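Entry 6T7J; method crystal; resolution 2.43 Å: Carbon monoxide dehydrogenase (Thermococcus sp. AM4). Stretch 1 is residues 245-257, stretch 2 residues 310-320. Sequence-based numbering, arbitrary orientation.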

# COMPACT_ATOMS: atom_id res chain seq x y z
N PRO A 245 7.22 4.98 -31.08
CA PRO A 245 6.14 4.78 -32.04
C PRO A 245 6.09 5.89 -33.09
O PRO A 245 6.29 7.07 -32.80
N LYS A 246 5.83 5.48 -34.32
CA LYS A 246 5.63 6.36 -35.46
C LYS A 246 4.31 6.00 -36.11
O LYS A 246 3.83 4.87 -35.96
N PRO A 247 3.68 6.93 -36.82
CA PRO A 247 2.33 6.67 -37.36
C PRO A 247 2.29 5.44 -38.25
O PRO A 247 3.17 5.22 -39.08
N LEU A 248 1.25 4.64 -38.06
CA LEU A 248 1.01 3.45 -38.86
C LEU A 248 -0.49 3.18 -38.85
O LEU A 248 -1.26 3.87 -38.18
N LYS A 249 -0.90 2.16 -39.60
CA LYS A 249 -2.30 1.77 -39.69
C LYS A 249 -2.47 0.31 -39.31
O LYS A 249 -1.58 -0.52 -39.56
N ALA A 250 -3.61 -0.01 -38.72
CA ALA A 250 -3.92 -1.38 -38.32
C ALA A 250 -5.43 -1.51 -38.16
O ALA A 250 -6.19 -0.58 -38.46
N GLU A 251 -5.86 -2.67 -37.68
CA GLU A 251 -7.27 -3.00 -37.55
C GLU A 251 -7.67 -3.10 -36.09
O GLU A 251 -6.85 -3.34 -35.20
N ALA A 252 -8.97 -2.91 -35.85
CA ALA A 252 -9.53 -2.85 -34.51
C ALA A 252 -10.86 -3.58 -34.48
O ALA A 252 -11.52 -3.77 -35.51
N ASN A 253 -11.25 -3.96 -33.26
CA ASN A 253 -12.45 -4.71 -32.90
C ASN A 253 -12.27 -6.20 -33.16
O ASN A 253 -11.27 -6.62 -33.76
N LEU A 254 -13.23 -7.01 -32.70
CA LEU A 254 -13.08 -8.46 -32.67
C LEU A 254 -13.12 -9.11 -34.05
O LEU A 254 -12.93 -10.33 -34.14
N GLY A 255 -13.36 -8.35 -35.11
CA GLY A 255 -13.28 -8.90 -36.45
C GLY A 255 -11.88 -9.26 -36.90
O GLY A 255 -11.71 -9.83 -37.98
N VAL A 256 -10.86 -8.95 -36.08
CA VAL A 256 -9.48 -9.28 -36.42
C VAL A 256 -9.13 -10.72 -36.10
O VAL A 256 -8.05 -11.18 -36.49
N LEU A 257 -10.00 -11.44 -35.39
CA LEU A 257 -9.78 -12.86 -35.15
C LEU A 257 -10.22 -13.66 -36.37
O LEU A 257 -11.29 -13.41 -36.94
N VAL A 310 1.83 -3.31 -28.59
CA VAL A 310 2.17 -4.00 -29.83
C VAL A 310 1.49 -3.33 -31.03
O VAL A 310 2.00 -3.39 -32.15
N LEU A 311 0.35 -2.67 -30.81
CA LEU A 311 -0.31 -1.94 -31.90
C LEU A 311 0.50 -0.72 -32.30
O LEU A 311 0.71 -0.47 -33.49
N MET A 312 0.95 0.06 -31.32
CA MET A 312 1.70 1.28 -31.61
C MET A 312 3.05 0.97 -32.23
O MET A 312 3.53 1.75 -33.07
N ARG A 313 3.68 -0.14 -31.85
CA ARG A 313 5.03 -0.40 -32.35
C ARG A 313 5.07 -1.29 -33.58
O ARG A 313 5.87 -1.03 -34.49
N LEU A 314 4.24 -2.33 -33.65
CA LEU A 314 4.34 -3.31 -34.72
C LEU A 314 3.14 -3.32 -35.66
O LEU A 314 3.23 -3.94 -36.73
N GLY A 315 2.05 -2.66 -35.31
CA GLY A 315 0.85 -2.74 -36.12
C GLY A 315 -0.01 -3.95 -35.83
O GLY A 315 -0.84 -4.32 -36.66
N VAL A 316 0.19 -4.59 -34.68
CA VAL A 316 -0.62 -5.76 -34.32
C VAL A 316 -2.08 -5.32 -34.17
O VAL A 316 -2.36 -4.31 -33.49
N PRO A 317 -3.04 -6.02 -34.78
CA PRO A 317 -4.44 -5.63 -34.62
C PRO A 317 -4.89 -5.78 -33.17
O PRO A 317 -4.51 -6.73 -32.48
N ILE A 318 -5.69 -4.82 -32.72
CA ILE A 318 -6.21 -4.83 -31.36
C ILE A 318 -7.65 -5.34 -31.40
O ILE A 318 -8.46 -4.88 -32.21
N ALA A 319 -7.95 -6.32 -30.55
CA ALA A 319 -9.22 -7.02 -30.63
C ALA A 319 -10.32 -6.39 -29.78
O ALA A 319 -11.50 -6.56 -30.09
N GLY A 320 -9.96 -5.69 -28.71
CA GLY A 320 -10.97 -5.08 -27.87
C GLY A 320 -10.36 -4.52 -26.60
O GLY A 320 -9.16 -4.65 -26.35

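Stretch 2 begins in a helix and continues beyond it, and its partners in stretch 1 change accordingly. Val310 lies out of reach of stretch 1. Leu311 is the first to make contact: its CA-to-CB bond points sideways, but the t, p rotamer (chi1 165°, chi2 79°) carries CD1 to 3.5 Å from Ala250 CB. Leu248, pointing toward the helix with chi1 54° and chi2 88° (p, p), packs on backbone as well, with CD1 3.4 Å from Leu311 O and CD2 3.3 Å from Met312 O.

Met312 also starts sideways. With chi1 -61° (m), chi2 between wells at -93° and chi3 -62° (m), its CE reaches 3.8 Å from CB of Pro245, a buried proline that points toward the helix. Arg313 has CA-to-CB directed away, yet its end returns, placing NE 4.0 Å from Pro245 CG; the guanidinium meets the ring obliquely, and its polar atoms NE and NH2 find hydrogen bonds outside the two stretches. Leu314 points away and makes no contact.

Gly315, with phi 83°, is the first residue to leave helical geometry. Its CA sits 3.7 Å from Leu248 CD1 and its carbonyl O 3.5 Å from Ala250 CB. An ideal CB here would be jammed against the preceding carbonyl oxygen, so the backbone angles alone call for glycine. One water links the stretches, donating to Gly315 O at 3.1 Å and accepting from Glu251 N at 3.3 Å.

Val316 (t) points away, whereas Pro317 points toward stretch 1 and sets CB 3.7 Å from CG1 of Val256, an inward-pointing m rotamer. Pro317 CA also makes a CA-H...O contact of 3.4 Å with Glu251 O. That same oxygen accepts a direct hydrogen bond from Ile318 N (3.1 Å, 151° at the hydrogen). The Glu251 side chain begins sideways and leads away, its OE2 being satisfied elsewhere in the structure.

Ile318 (chi1 -164°, t; chi2 136°, off-well) touches Ala252 CB through CG2 at 3.9 Å, while its carbonyl O receives a CA-H...O contact from Ala252 CA at 3.2 Å. Ala319 CB then lies 3.8 Å from Leu254 CD2 and 4.0 Å from Val256 CG2. Leu254 starts sideways, but its m, t rotamer brings its end nearer. Its N is 3.2 Å from Ala319 O at a poor angle and bonds instead to Asn253 OD1 at 2.6 Å. Gly320 closes the stretch without contact.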

# COMPACT_ATOMS: atom_id res chain seq x y z
CB PRO A 245 4.88 4.79 -31.16
CG PRO A 245 5.37 4.35 -29.82
CD PRO A 245 6.75 4.92 -29.68
CB LYS A 246 6.78 6.23 -36.48
CG LYS A 246 8.10 6.83 -35.99
CD LYS A 246 7.94 8.30 -35.63
CE LYS A 246 8.82 8.67 -34.44
NZ LYS A 246 10.27 8.52 -34.74
CB PRO A 247 2.01 7.95 -38.14
CG PRO A 247 2.82 9.00 -37.47
CD PRO A 247 4.10 8.33 -37.06
CB LEU A 248 1.80 2.25 -38.33
CG LEU A 248 1.63 1.89 -36.85
CD1 LEU A 248 0.46 0.93 -36.63
CD2 LEU A 248 2.91 1.29 -36.30
CB LYS A 249 -2.85 2.01 -41.10
CG LYS A 249 -2.70 3.45 -41.58
CD LYS A 249 -3.67 3.76 -42.71
CE LYS A 249 -3.46 2.83 -43.89
NZ LYS A 249 -4.60 2.90 -44.86
CB ALA A 250 -3.16 -1.76 -37.04
CB GLU A 251 -7.59 -4.32 -38.27
CG GLU A 251 -7.16 -4.34 -39.73
CD GLU A 251 -8.32 -4.07 -40.67
OE1 GLU A 251 -9.06 -3.09 -40.44
OE2 GLU A 251 -8.49 -4.84 -41.64
CB ALA A 252 -9.71 -1.40 -34.03
CB ASN A 253 -13.70 -4.20 -33.63
CG ASN A 253 -14.97 -4.42 -32.83
OD1 ASN A 253 -14.99 -5.21 -31.89
ND2 ASN A 253 -16.03 -3.71 -33.19
CB LEU A 254 -14.16 -9.06 -31.77
CG LEU A 254 -13.89 -8.88 -30.28
CD1 LEU A 254 -15.08 -9.33 -29.45
CD2 LEU A 254 -12.64 -9.63 -29.87
CB VAL A 256 -8.52 -8.32 -35.70
CG1 VAL A 256 -8.79 -6.89 -36.10
CG2 VAL A 256 -8.64 -8.48 -34.19
CB LEU A 257 -10.55 -13.31 -33.91
CG LEU A 257 -10.11 -12.66 -32.59
CD1 LEU A 257 -11.27 -12.63 -31.61
CD2 LEU A 257 -8.92 -13.39 -31.99
CB VAL A 310 1.83 -5.50 -29.75
CG1 VAL A 310 2.74 -6.18 -28.75
CG2 VAL A 310 0.37 -5.71 -29.39
CB LEU A 311 -1.72 -1.54 -31.47
CG LEU A 311 -2.44 -0.49 -32.31
CD1 LEU A 311 -3.00 -1.13 -33.56
CD2 LEU A 311 -3.55 0.18 -31.51
CB MET A 312 1.90 2.10 -30.33
CG MET A 312 0.61 2.57 -29.67
SD MET A 312 0.09 4.21 -30.18
CE MET A 312 1.48 5.20 -29.60
CB ARG A 313 5.89 -1.01 -31.24
CG ARG A 313 6.81 -0.01 -30.57
CD ARG A 313 6.92 -0.27 -29.09
NE ARG A 313 6.96 0.97 -28.32
CZ ARG A 313 6.73 1.05 -27.01
NH1 ARG A 313 6.44 -0.05 -26.32
NH2 ARG A 313 6.79 2.21 -26.39
CB LEU A 314 4.52 -4.72 -34.13
CG LEU A 314 5.50 -4.79 -32.95
CD1 LEU A 314 5.31 -6.07 -32.17
CD2 LEU A 314 6.93 -4.65 -33.45
CB VAL A 316 -0.10 -6.39 -33.02
CG1 VAL A 316 -1.00 -7.54 -32.59
CG2 VAL A 316 1.34 -6.86 -33.19
CB PRO A 317 -5.19 -6.60 -35.55
CG PRO A 317 -4.27 -7.78 -35.68
CD PRO A 317 -2.88 -7.22 -35.63
CB ILE A 318 -6.09 -3.43 -30.71
CG1 ILE A 318 -6.25 -3.52 -29.19
CG2 ILE A 318 -7.06 -2.42 -31.32
CD1 ILE A 318 -5.24 -2.69 -28.44
CB ALA A 319 -9.03 -8.49 -30.21
O HOH W 1 -3.56 -4.96 -37.95